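Local coordinates for protein dipeptide Epimerase (Enterococcus faecalis V583, PDB 3JVA) that is a member of the mandelate racemase/muconate lactonizing enzyme family, with a TIM-barrel domain of the enolase type that holds a magnesium ion, at residues T236-E241 with V258-I263; G285-I290 with N313-D318. All blocks are in the same frame, centred on the assembly; numbering follows the deposited sequence.

Contact 1 of 2, residues T236-E241 with V258-I263. With MG (magnesium ion), chain O.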
loop_
_atom_site.group_PDB
_atom_site.type_symbol
_atom_site.label_atom_id
_atom_site.label_comp_id
_atom_site.label_asym_id
_atom_site.label_seq_id
_atom_site.Cartn_x
_atom_site.Cartn_y
_atom_site.Cartn_z
ATOM N N THR B 236 7.738 -21.303 -16.281
ATOM C CA THR B 236 8.159 -21.310 -14.881
ATOM C C THR B 236 9.478 -20.551 -14.746
ATOM O O THR B 236 10.441 -20.838 -15.455
ATOM C CB THR B 236 8.367 -22.755 -14.383
ATOM O OG1 THR B 236 7.108 -23.443 -14.381
ATOM C CG2 THR B 236 8.970 -22.765 -12.978
ATOM N N ILE B 237 9.517 -19.583 -13.832
ATOM C CA ILE B 237 10.721 -18.788 -13.605
ATOM C C ILE B 237 11.334 -19.167 -12.262
ATOM O O ILE B 237 10.636 -19.219 -11.248
ATOM C CB ILE B 237 10.409 -17.280 -13.587
ATOM C CG1 ILE B 237 9.834 -16.853 -14.943
ATOM C CG2 ILE B 237 11.673 -16.492 -13.291
ATOM C CD1 ILE B 237 10.776 -17.102 -16.105
ATOM N N MET B 238 12.636 -19.428 -12.266
ATOM C CA MET B 238 13.346 -19.825 -11.056
ATOM C C MET B 238 14.449 -18.852 -10.680
ATOM O O MET B 238 15.206 -18.383 -11.532
ATOM C CB MET B 238 13.944 -21.228 -11.247
ATOM C CG MET B 238 14.883 -21.689 -10.139
ATOM S SD MET B 238 15.411 -23.413 -10.397
ATOM C CE MET B 238 16.169 -23.307 -11.960
ATOM N N ALA B 239 14.532 -18.538 -9.393
ATOM C CA ALA B 239 15.576 -17.647 -8.917
ATOM C C ALA B 239 16.790 -18.492 -8.538
ATOM O O ALA B 239 16.649 -19.553 -7.941
ATOM C CB ALA B 239 15.092 -16.863 -7.692
ATOM N N ASP B 240 17.976 -18.034 -8.917
ATOM C CA ASP B 240 19.209 -18.724 -8.557
ATOM C C ASP B 240 20.060 -17.704 -7.802
ATOM O O ASP B 240 20.003 -17.638 -6.575
ATOM C CB ASP B 240 19.964 -19.228 -9.792
ATOM C CG ASP B 240 21.233 -20.011 -9.430
ATOM O OD1 ASP B 240 21.658 -19.970 -8.257
ATOM O OD2 ASP B 240 21.817 -20.664 -10.317
ATOM N N GLU B 241 20.820 -16.894 -8.536
ATOM C CA GLU B 241 21.681 -15.890 -7.923
ATOM C C GLU B 241 20.934 -14.910 -7.008
ATOM O O GLU B 241 21.538 -14.339 -6.099
ATOM C CB GLU B 241 22.457 -15.114 -9.002
ATOM C CG GLU B 241 23.622 -15.877 -9.667
ATOM C CD GLU B 241 23.182 -17.003 -10.603
ATOM O OE1 GLU B 241 22.011 -17.012 -11.044
ATOM O OE2 GLU B 241 24.025 -17.875 -10.916
ATOM N N VAL B 258 9.239 -15.105 -7.707
ATOM C CA VAL B 258 9.422 -16.229 -8.634
ATOM C C VAL B 258 8.533 -17.444 -8.395
ATOM O O VAL B 258 7.800 -17.517 -7.409
ATOM C CB VAL B 258 10.884 -16.734 -8.611
ATOM C CG1 VAL B 258 11.827 -15.663 -9.136
ATOM C CG2 VAL B 258 11.271 -17.132 -7.183
ATOM N N ASP B 259 8.623 -18.408 -9.309
ATOM C CA ASP B 259 7.849 -19.640 -9.213
ATOM C C ASP B 259 8.595 -20.730 -8.448
ATOM O O ASP B 259 7.976 -21.561 -7.788
ATOM C CB ASP B 259 7.524 -20.176 -10.604
ATOM C CG ASP B 259 6.684 -19.221 -11.413
ATOM O OD1 ASP B 259 5.599 -18.840 -10.926
ATOM O OD2 ASP B 259 7.110 -18.857 -12.528
ATOM N N VAL B 260 9.922 -20.717 -8.555
ATOM C CA VAL B 260 10.770 -21.720 -7.921
ATOM C C VAL B 260 12.084 -21.098 -7.465
ATOM O O VAL B 260 12.542 -20.103 -8.027
ATOM C CB VAL B 260 11.086 -22.859 -8.926
ATOM C CG1 VAL B 260 11.942 -23.945 -8.269
ATOM C CG2 VAL B 260 9.798 -23.445 -9.457
ATOM N N ILE B 261 12.696 -21.684 -6.444
ATOM C CA ILE B 261 13.966 -21.170 -5.945
ATOM C C ILE B 261 15.033 -22.255 -5.965
ATOM O O ILE B 261 14.807 -23.368 -5.494
ATOM C CB ILE B 261 13.804 -20.595 -4.516
ATOM C CG1 ILE B 261 13.000 -19.292 -4.592
ATOM C CG2 ILE B 261 15.171 -20.362 -3.872
ATOM C CD1 ILE B 261 12.659 -18.677 -3.237
ATOM N N ASN B 262 16.192 -21.917 -6.523
ATOM C CA ASN B 262 17.301 -22.858 -6.633
ATOM C C ASN B 262 18.290 -22.676 -5.493
ATOM O O ASN B 262 18.886 -21.611 -5.324
ATOM C CB ASN B 262 18.005 -22.668 -7.984
ATOM C CG ASN B 262 18.954 -23.809 -8.328
ATOM O OD1 ASN B 262 18.813 -24.931 -7.834
ATOM N ND2 ASN B 262 19.914 -23.530 -9.206
ATOM N N ILE B 263 18.443 -23.731 -4.705
ATOM C CA ILE B 263 19.364 -23.742 -3.577
ATOM C C ILE B 263 20.708 -24.314 -4.006
ATOM O O ILE B 263 20.757 -25.236 -4.818
ATOM C CB ILE B 263 18.855 -24.680 -2.449
ATOM C CG1 ILE B 263 17.503 -24.205 -1.921
ATOM C CG2 ILE B 263 19.896 -24.772 -1.331
ATOM C CD1 ILE B 263 16.837 -25.220 -0.987
HETATM MG MG MG O . 21.769 -20.970 -12.333
HETATM O O HOH W 1 23.691 -20.260 -12.451
HETATM O O HOH W 2 21.134 -19.038 -12.738
HETATM O O HOH W 3 22.796 -22.833 -12.037
#
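The carboxylate of D240 and the amide of N262 lie side by side, pointing the same way with their planes 68° apart, OD2 of D240 being 3.6 Å from ND2 of N262. D240 splits its oxygens: OD2 binds the magnesium ion at 2.0 Å, and OD1 forms a salt bridge to K267. ND2 of N262 makes a weak hydrogen bond to OE2 of E215, which with D189 completes the protein ligands of the metal. E241 takes no part in the strand contact, but its OE1 and OE2 each accept from a water on the metal. A further carboxylate, that of D259, takes the N-H of I237 almost straight on the anti lone pair of OD2 (2.8 Å from I237 N), while K197 of the second subunit makes a salt bridge to the same oxygen. The backbones that carry these groups pair in parallel, as part of a right-handed beta-alpha-beta unit of the barrel. O of I237 accepts two N-H groups, from D259 and V260; farther on, A239 N bonds to V260 O and N262 N to A239 O. CG of M238, anti to its backbone N (chi1 172°), lies against O of V260; beyond it SD rests 3.6 Å from CB of N262. A239 CB meets CG1 of V258 at 3.8 Å on the other face. The metal on OD2 and K267 at OD1 probably offset between them the charge of the buried D240 carboxylate.

Contact 2 of 2, residues G285-I290 with N313-D318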
loop_
_atom_site.group_PDB
_atom_site.type_symbol
_atom_site.label_atom_id
_atom_site.label_comp_id
_atom_site.label_asym_id
_atom_site.label_seq_id
_atom_site.Cartn_x
_atom_site.Cartn_y
_atom_site.Cartn_z
ATOM N N GLY B 285 4.494 -22.150 -0.511
ATOM C CA GLY B 285 3.949 -22.870 -1.653
ATOM C C GLY B 285 4.837 -22.801 -2.886
ATOM O O GLY B 285 4.366 -22.931 -4.020
ATOM N N ILE B 286 6.128 -22.603 -2.659
ATOM C CA ILE B 286 7.111 -22.508 -3.730
ATOM C C ILE B 286 8.047 -23.710 -3.655
ATOM O O ILE B 286 8.590 -24.008 -2.592
ATOM C CB ILE B 286 7.938 -21.209 -3.577
ATOM C CG1 ILE B 286 7.024 -19.998 -3.785
ATOM C CG2 ILE B 286 9.102 -21.193 -4.555
ATOM C CD1 ILE B 286 7.733 -18.670 -3.634
ATOM N N GLU B 287 8.216 -24.417 -4.769
ATOM C CA GLU B 287 9.111 -25.566 -4.779
ATOM C C GLU B 287 10.563 -25.130 -4.910
ATOM O O GLU B 287 10.855 -24.011 -5.363
ATOM C CB GLU B 287 8.753 -26.522 -5.924
ATOM C CG GLU B 287 7.520 -27.367 -5.646
ATOM C CD GLU B 287 7.104 -28.232 -6.829
ATOM O OE1 GLU B 287 7.964 -28.572 -7.667
ATOM O OE2 GLU B 287 5.911 -28.584 -6.909
ATOM N N CYS B 288 11.469 -26.018 -4.505
ATOM C CA CYS B 288 12.899 -25.749 -4.575
ATOM C C CYS B 288 13.642 -26.743 -5.451
ATOM O O CYS B 288 13.235 -27.891 -5.597
ATOM C CB CYS B 288 13.528 -25.805 -3.174
ATOM S SG CYS B 288 13.165 -24.379 -2.127
ATOM N N MET B 289 14.726 -26.278 -6.055
ATOM C CA MET B 289 15.589 -27.147 -6.832
ATOM C C MET B 289 16.913 -26.981 -6.118
ATOM O O MET B 289 17.094 -26.020 -5.371
ATOM C CB MET B 289 15.745 -26.676 -8.280
ATOM C CG MET B 289 16.755 -27.517 -9.068
ATOM S SD MET B 289 16.749 -27.193 -10.863
ATOM C CE MET B 289 18.023 -25.978 -11.000
ATOM N N ILE B 290 17.831 -27.917 -6.304
ATOM C CA ILE B 290 19.136 -27.768 -5.686
ATOM C C ILE B 290 20.154 -27.989 -6.793
ATOM O O ILE B 290 20.038 -28.937 -7.578
ATOM C CB ILE B 290 19.356 -28.759 -4.505
ATOM C CG1 ILE B 290 20.700 -28.452 -3.832
ATOM C CG2 ILE B 290 19.300 -30.198 -4.993
ATOM C CD1 ILE B 290 20.817 -28.972 -2.393
ATOM N N ASN B 313 9.892 -30.974 -0.606
ATOM C CA ASN B 313 9.803 -29.751 -1.396
ATOM C C ASN B 313 10.969 -29.467 -2.344
ATOM O O ASN B 313 10.882 -28.554 -3.169
ATOM C CB ASN B 313 9.565 -28.544 -0.484
ATOM C CG ASN B 313 9.035 -27.351 -1.245
ATOM O OD1 ASN B 313 7.972 -27.418 -1.867
ATOM N ND2 ASN B 313 9.774 -26.251 -1.208
ATOM N N ILE B 314 12.064 -30.214 -2.228
ATOM C CA ILE B 314 13.176 -30.030 -3.162
ATOM C C ILE B 314 12.804 -31.049 -4.226
ATOM O O ILE B 314 13.163 -32.221 -4.148
ATOM C CB ILE B 314 14.548 -30.355 -2.525
ATOM C CG1 ILE B 314 14.817 -29.395 -1.354
ATOM C CG2 ILE B 314 15.660 -30.185 -3.564
ATOM C CD1 ILE B 314 16.173 -29.603 -0.679
ATOM N N THR B 315 12.059 -30.575 -5.218
ATOM C CA THR B 315 11.523 -31.416 -6.276
ATOM C C THR B 315 12.347 -31.576 -7.539
ATOM O O THR B 315 12.020 -32.409 -8.384
ATOM C CB THR B 315 10.150 -30.902 -6.680
ATOM O OG1 THR B 315 10.288 -29.577 -7.203
ATOM C CG2 THR B 315 9.230 -30.868 -5.475
ATOM N N ARG B 316 13.393 -30.769 -7.677
ATOM C CA ARG B 316 14.269 -30.828 -8.840
ATOM C C ARG B 316 15.720 -30.843 -8.385
ATOM O O ARG B 316 16.046 -30.323 -7.322
ATOM C CB ARG B 316 14.043 -29.616 -9.748
ATOM C CG ARG B 316 12.656 -29.539 -10.374
ATOM C CD ARG B 316 12.598 -28.371 -11.346
ATOM N NE ARG B 316 11.349 -28.300 -12.102
ATOM C CZ ARG B 316 10.231 -27.719 -11.677
ATOM N NH1 ARG B 316 10.181 -27.142 -10.481
ATOM N NH2 ARG B 316 9.163 -27.695 -12.464
ATOM N N ALA B 317 16.589 -31.440 -9.196
ATOM C CA ALA B 317 18.003 -31.500 -8.863
ATOM C C ALA B 317 18.885 -31.339 -10.094
ATOM O O ALA B 317 18.628 -31.930 -11.143
ATOM C CB ALA B 317 18.317 -32.817 -8.160
ATOM N N ASP B 318 19.912 -30.510 -9.954
ATOM C CA ASP B 318 20.878 -30.253 -11.013
ATOM C C ASP B 318 22.212 -30.535 -10.331
ATOM O O ASP B 318 22.973 -29.622 -10.026
ATOM C CB ASP B 318 20.781 -28.790 -11.469
ATOM C CG ASP B 318 21.824 -28.427 -12.510
ATOM O OD1 ASP B 318 22.181 -29.301 -13.326
ATOM O OD2 ASP B 318 22.280 -27.262 -12.519
HETATM O O HOH W 4 7.494 -26.142 -9.642
HETATM O O HOH W 5 11.822 -27.475 -8.135
#
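E287 meets N313, T315 and R316 at the start of a parallel strand pair that belongs to a beta-alpha-beta unit of the barrel and carries a beta bulge. C288 pairs with I314 but M289 with R316, so T315 is the extra residue. CB of E287 lies 3.7 Å from OG1 of T315. CG of E287, anti to the carbonyl carbon (chi1 -76°), passes 3.8 Å from OD1 of N313. CD of E287 packs 3.6 Å from CG2 of T315. At the tip, OE1 of E287 accepts the hydroxyl of T315, 2.6 Å from OG1 of T315, which approaches from above the carboxylate plane, 37° out of it. NH1 of R316 stands 3.9 Å from OE1 of E287, a long ion pair in which no N-H points at the oxygen; a water that accepts from NH1 gives OE1 only a weak hydrogen bond, and the stronger partner of the guanidinium is E212, at NE. Backbone bonds flank the bulge, C288 N to N313 O before it and D318 N to I290 O after it, whereas T315 N to C288 O is weak. On one face M289 crosses R316 at about a right angle, CG of M289 lying 3.5 Å from CB of R316. On the other face I290 CG2 touches I314 CG2, and both side chains pack against helix 298-310. Before the strand, ND2 of N313 lies in plane with the carbonyl of I286 and donates to O of I286 at 2.9 Å, on a lone pair.

Contact 1 and contact 2 are two strand pairs of one barrel, their centres about 9 Å apart, separated by the pairing of strands 260-263 and 287-290, which stitches them together. N of M289 probably donates to O of I261, 3.0 Å away, and O of M289 probably accepts from N of I263, 2.7 Å away. Their inward side chains also merge: M289 touches M238 and N262, and R316 reaches V260. At the C-terminal strand ends both contacts face the metal site; D240 of contact 1 is a ligand, while the D318 side chain of contact 2 stays about 6 Å from the magnesium ion. Bound glycerol, probably from the crystallisation liquor, lies about 5 Å from the D240 side chain and about 5 Å from that of D318.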